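Local structure of 3',5'-cyclic-nucleotide phosphodiesterase 1 (Saccharomyces cerevisiae, 4OJV) at residues Phe209-His213 with Val223-Phe227; Ile276-Ser281 with Val322-Lys328. The protein belongs to the class-II phosphodiesterases of the metallo-hydrolase superfamily and carries a pair of zinc ions. The contacts are given in a common frame with arbitrary orientation. Numbering follows the deposited sequence.

Contact 1 (Phe209-His213 with Val223-Phe227). With ZN (zinc ion), chain D.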
# COMPACT_ATOMS: atom_id res chain seq x y z
N PHE A 209 -23.62 0.78 10.95
CA PHE A 209 -23.67 0.77 12.41
C PHE A 209 -22.29 1.03 12.96
O PHE A 209 -21.31 0.44 12.49
CB PHE A 209 -24.17 -0.58 12.90
CG PHE A 209 -25.62 -0.83 12.60
CD1 PHE A 209 -26.00 -1.30 11.35
CD2 PHE A 209 -26.59 -0.58 13.56
CE1 PHE A 209 -27.35 -1.51 11.06
CE2 PHE A 209 -27.94 -0.79 13.27
CZ PHE A 209 -28.31 -1.25 12.02
N LYS A 210 -22.21 1.89 13.97
CA LYS A 210 -20.94 2.19 14.60
C LYS A 210 -20.56 1.10 15.60
O LYS A 210 -21.41 0.57 16.31
CB LYS A 210 -21.03 3.55 15.28
CG LYS A 210 -19.71 4.14 15.71
CD LYS A 210 -19.90 5.54 16.29
CE LYS A 210 -20.49 5.48 17.70
NZ LYS A 210 -20.70 6.83 18.28
N VAL A 211 -19.27 0.77 15.64
CA VAL A 211 -18.73 -0.21 16.59
C VAL A 211 -17.43 0.34 17.21
O VAL A 211 -16.90 1.36 16.74
CB VAL A 211 -18.50 -1.61 15.96
CG1 VAL A 211 -19.80 -2.20 15.42
CG2 VAL A 211 -17.43 -1.58 14.87
N HIS A 212 -16.93 -0.33 18.24
CA HIS A 212 -15.67 0.05 18.88
C HIS A 212 -14.47 -0.62 18.27
O HIS A 212 -14.52 -1.80 17.92
CB HIS A 212 -15.68 -0.27 20.37
CG HIS A 212 -16.72 0.46 21.16
ND1 HIS A 212 -16.71 1.79 21.37
CD2 HIS A 212 -17.85 -0.02 21.80
CE1 HIS A 212 -17.77 2.13 22.12
NE2 HIS A 212 -18.46 1.02 22.39
N HIS A 213 -13.35 0.11 18.22
CA HIS A 213 -12.09 -0.38 17.64
C HIS A 213 -10.92 0.18 18.41
O HIS A 213 -9.94 0.68 17.85
CB HIS A 213 -12.08 -0.08 16.13
CG HIS A 213 -10.79 -0.40 15.40
ND1 HIS A 213 -10.01 -1.46 15.71
CD2 HIS A 213 -10.16 0.25 14.35
CE1 HIS A 213 -8.93 -1.48 14.90
NE2 HIS A 213 -9.03 -0.44 14.06
N VAL A 223 -11.80 4.92 19.49
CA VAL A 223 -11.55 4.80 18.05
C VAL A 223 -12.71 3.98 17.51
O VAL A 223 -12.87 2.82 17.87
CB VAL A 223 -10.20 4.09 17.77
CG1 VAL A 223 -10.04 3.79 16.28
CG2 VAL A 223 -9.05 4.95 18.29
N TYR A 224 -13.51 4.58 16.63
CA TYR A 224 -14.69 3.91 16.12
C TYR A 224 -14.46 3.23 14.78
O TYR A 224 -13.55 3.57 14.02
CB TYR A 224 -15.85 4.89 16.00
CG TYR A 224 -16.31 5.42 17.33
CD1 TYR A 224 -16.86 4.57 18.29
CD2 TYR A 224 -16.19 6.78 17.64
CE1 TYR A 224 -17.28 5.06 19.52
CE2 TYR A 224 -16.61 7.28 18.87
CZ TYR A 224 -17.14 6.41 19.80
OH TYR A 224 -17.56 6.90 21.02
N SER A 225 -15.32 2.26 14.50
CA SER A 225 -15.35 1.59 13.22
C SER A 225 -16.81 1.42 12.81
O SER A 225 -17.72 1.97 13.45
CB SER A 225 -14.59 0.27 13.34
OG SER A 225 -14.48 -0.41 12.11
N THR A 226 -17.05 0.67 11.73
CA THR A 226 -18.38 0.56 11.15
C THR A 226 -18.61 -0.87 10.68
O THR A 226 -17.70 -1.50 10.15
CB THR A 226 -18.53 1.49 9.93
OG1 THR A 226 -17.96 2.77 10.21
CG2 THR A 226 -19.99 1.66 9.49
N PHE A 227 -19.84 -1.35 10.88
CA PHE A 227 -20.35 -2.54 10.22
C PHE A 227 -21.37 -2.08 9.18
O PHE A 227 -22.20 -1.20 9.46
CB PHE A 227 -21.10 -3.42 11.22
CG PHE A 227 -20.23 -4.27 12.13
CD1 PHE A 227 -18.84 -4.12 12.24
CD2 PHE A 227 -20.85 -5.22 12.94
CE1 PHE A 227 -18.11 -4.92 13.10
CE2 PHE A 227 -20.12 -6.02 13.80
CZ PHE A 227 -18.75 -5.88 13.88
ZN ZN D . -7.93 -0.33 12.22
O HOH W 1 -6.84 -0.82 10.73

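Contact 2 (Ile276-Ser281 with Val322-Lys328). With ZN (zinc ion), chain E; SO4 (sulfate ion), chain B.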
# COMPACT_ATOMS: atom_id res chain seq x y z
N ILE A 276 -21.30 -13.17 6.71
CA ILE A 276 -20.70 -12.09 7.48
C ILE A 276 -19.19 -12.11 7.26
O ILE A 276 -18.56 -13.15 7.49
CB ILE A 276 -21.06 -12.13 8.98
CG1 ILE A 276 -20.34 -11.01 9.74
CG2 ILE A 276 -20.80 -13.50 9.58
CD1 ILE A 276 -20.95 -10.63 11.07
N LEU A 277 -18.65 -10.99 6.80
CA LEU A 277 -17.21 -10.79 6.65
C LEU A 277 -16.72 -10.02 7.85
O LEU A 277 -16.99 -8.84 7.98
CB LEU A 277 -16.88 -10.04 5.35
CG LEU A 277 -16.75 -10.87 4.06
CD1 LEU A 277 -18.06 -11.56 3.69
CD2 LEU A 277 -16.27 -9.98 2.92
N VAL A 278 -16.01 -10.70 8.75
CA VAL A 278 -15.67 -10.12 10.03
C VAL A 278 -14.26 -10.54 10.42
O VAL A 278 -13.83 -11.66 10.12
CB VAL A 278 -16.70 -10.53 11.13
CG1 VAL A 278 -16.77 -12.03 11.30
CG2 VAL A 278 -16.40 -9.84 12.45
N GLU A 279 -13.55 -9.66 11.11
CA GLU A 279 -12.17 -9.95 11.44
C GLU A 279 -11.98 -11.03 12.50
O GLU A 279 -12.83 -11.23 13.38
CB GLU A 279 -11.43 -8.69 11.90
CG GLU A 279 -11.86 -8.14 13.25
CD GLU A 279 -10.69 -7.51 13.98
OE1 GLU A 279 -10.60 -6.26 13.99
OE2 GLU A 279 -9.84 -8.26 14.50
N CYS A 280 -10.83 -11.69 12.41
CA CYS A 280 -10.23 -12.30 13.58
C CYS A 280 -8.73 -12.06 13.43
O CYS A 280 -8.02 -12.88 12.85
CB CYS A 280 -10.58 -13.78 13.70
SG CYS A 280 -10.18 -14.44 15.33
N SER A 281 -8.26 -10.91 13.90
CA SER A 281 -6.90 -10.50 13.61
C SER A 281 -5.85 -11.43 14.19
O SER A 281 -4.78 -11.60 13.60
CB SER A 281 -6.64 -9.09 14.13
OG SER A 281 -7.35 -8.10 13.40
N VAL A 322 -19.49 -17.58 7.82
CA VAL A 322 -18.63 -16.60 8.44
C VAL A 322 -17.31 -16.59 7.69
O VAL A 322 -16.62 -17.61 7.61
CB VAL A 322 -18.42 -16.90 9.94
CG1 VAL A 322 -17.41 -15.94 10.57
CG2 VAL A 322 -19.75 -16.86 10.68
N ILE A 323 -17.00 -15.43 7.11
CA ILE A 323 -15.80 -15.24 6.30
C ILE A 323 -14.86 -14.36 7.12
O ILE A 323 -15.16 -13.20 7.37
CB ILE A 323 -16.14 -14.56 4.95
CG1 ILE A 323 -17.28 -15.30 4.22
CG2 ILE A 323 -14.90 -14.41 4.09
CD1 ILE A 323 -17.00 -16.74 3.88
N VAL A 324 -13.75 -14.94 7.56
CA VAL A 324 -12.84 -14.30 8.50
C VAL A 324 -11.83 -13.45 7.74
O VAL A 324 -11.16 -13.94 6.83
CB VAL A 324 -12.11 -15.37 9.34
CG1 VAL A 324 -11.10 -14.75 10.29
CG2 VAL A 324 -13.12 -16.20 10.11
N THR A 325 -11.73 -12.19 8.12
CA THR A 325 -10.90 -11.22 7.43
C THR A 325 -9.81 -10.67 8.34
O THR A 325 -9.80 -10.92 9.55
CB THR A 325 -11.77 -10.04 6.95
OG1 THR A 325 -12.29 -9.38 8.11
CG2 THR A 325 -12.92 -10.54 6.07
N HIS A 326 -8.89 -9.90 7.76
CA HIS A 326 -7.98 -9.04 8.52
C HIS A 326 -7.08 -9.82 9.45
O HIS A 326 -6.71 -9.34 10.51
CB HIS A 326 -8.79 -7.99 9.29
CG HIS A 326 -8.02 -6.75 9.68
ND1 HIS A 326 -7.30 -6.67 10.82
CD2 HIS A 326 -7.94 -5.51 9.07
CE1 HIS A 326 -6.75 -5.45 10.91
NE2 HIS A 326 -7.15 -4.73 9.85
N VAL A 327 -6.70 -11.03 9.06
CA VAL A 327 -5.75 -11.79 9.87
C VAL A 327 -4.37 -11.15 9.74
O VAL A 327 -3.91 -10.85 8.63
CB VAL A 327 -5.73 -13.28 9.49
CG1 VAL A 327 -4.67 -14.03 10.29
CG2 VAL A 327 -7.10 -13.91 9.72
N LYS A 328 -3.72 -10.94 10.88
CA LYS A 328 -2.40 -10.32 10.89
C LYS A 328 -1.29 -11.35 10.69
O LYS A 328 -1.43 -12.52 11.08
CB LYS A 328 -2.19 -9.59 12.21
CG LYS A 328 -3.04 -8.33 12.32
CD LYS A 328 -2.83 -7.59 13.63
CE LYS A 328 -3.62 -6.29 13.70
NZ LYS A 328 -3.23 -5.24 12.71
ZN ZN E . -7.22 -2.63 9.93
S SO4 B . -5.18 -2.13 12.67
O1 SO4 B . -4.27 -1.16 12.00
O2 SO4 B . -4.40 -2.91 13.68
O3 SO4 B . -6.33 -1.42 13.31
O4 SO4 B . -5.66 -3.06 11.61
O HOH W 2 -14.34 -7.70 7.37
O HOH W 3 -2.51 -13.21 13.54
O HOH W 1 -6.84 -0.82 10.73

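Contact 1 (Phe209-His213 with Val223-Phe227)
The K210 side chain lies over one face of the Y224 ring, with NZ 4.1 Å from the ring centroid in a cation-pi contact and CE at 3.9 Å adding a CH-pi contact. The two are diagonal neighbours across a β hairpin, K210 being paired with T226 and Y224 with H212. In its antiparallel ladder these non-hydrogen-bonded pairs alternate with the hydrogen-bonded pairs F209–F227 and V211–S225. In the latter, V211 N donates to S225 O and S225 N to V211 O, both at 2.9 Å. The axes of the two segments run at 134°, so the ribbon is strongly twisted. On the face opposite K210, V211 sets CG1 squarely over the F227 ring, 3.8 Å from its centroid. Helix 256-267 packs over both side chains through L257. Beyond V211 the 209-213 strand leads into the metal site. H213 N is tied to V223 O at 2.8 Å, while its ND1 is hydrogen-bonded to the G293 carbonyl. On the zinc it joins H128, H130 and D244, with H213 NE2 2.1 Å from the metal.

Contact 2 (Ile276-Ser281 with Val322-Lys328)
The imidazole of H326 is the last link in a chain of polar contacts from a carboxylate to a metal. E279 OE2 accepts a hydrogen bond from S281 OG at 2.7 Å, S281 OG in turn accepts one from H326 ND1 at 3.0 Å, and H326 NE2 binds the zinc ion at 2.1 Å. The ring is thereby oriented from its far side, and E279 is itself held by H294, L295 and V245. D132, H133 and D244 complete the protein ligands of this zinc. H326 has positive phi (62°), turning the chain sharply where the 322-325 strand ends. Before that turn the strands run parallel, in register from I276–V322 to E279–T325, with I323 N to I276 O (2.8 Å), V278 N to I323 O (3.0 Å), T325 N to V278 O (2.9 Å) and C280 N to T325 O (3.1 Å) as the ladder. I276, V278, V322 and V324 share one face, where helices 297-311 and 336-350 pack. Past the strands the backbones stay joined, K328 N donating to S281 O at 3.0 Å, and K328 NZ reaches sulfate O2 at 2.8 Å. Adjacent parallel strands linked through helix 297-311 form a β-α-β crossover; the loop after 322-325 supplies the zinc ligand H326, and the turn after 276-279 supplies S281, which holds it, as part of a two-zinc site of the metallo-β-lactamase-like fold.

In the fold
Along the chain the two contacts neither nest nor cross. Contact 1 closes first, across the nine-residue connection of a hairpin; contact 2 follows, closing a forty-residue excursion that contains helices 288-291 and 297-311. Both belong to one mixed sheet, in which strand 238-242 lies between them, antiparallel to 222-232 and parallel to 273-279, so the sheet passes from its antiparallel to its parallel part. Their centres are about 15 Å apart and they do not touch, but their metal-binding ends converge: the two zincs share water 1 and D244, which follows strand 238-242. Ligands from H128 to H133, following strand 121-125, bring the other large sheet to the same site.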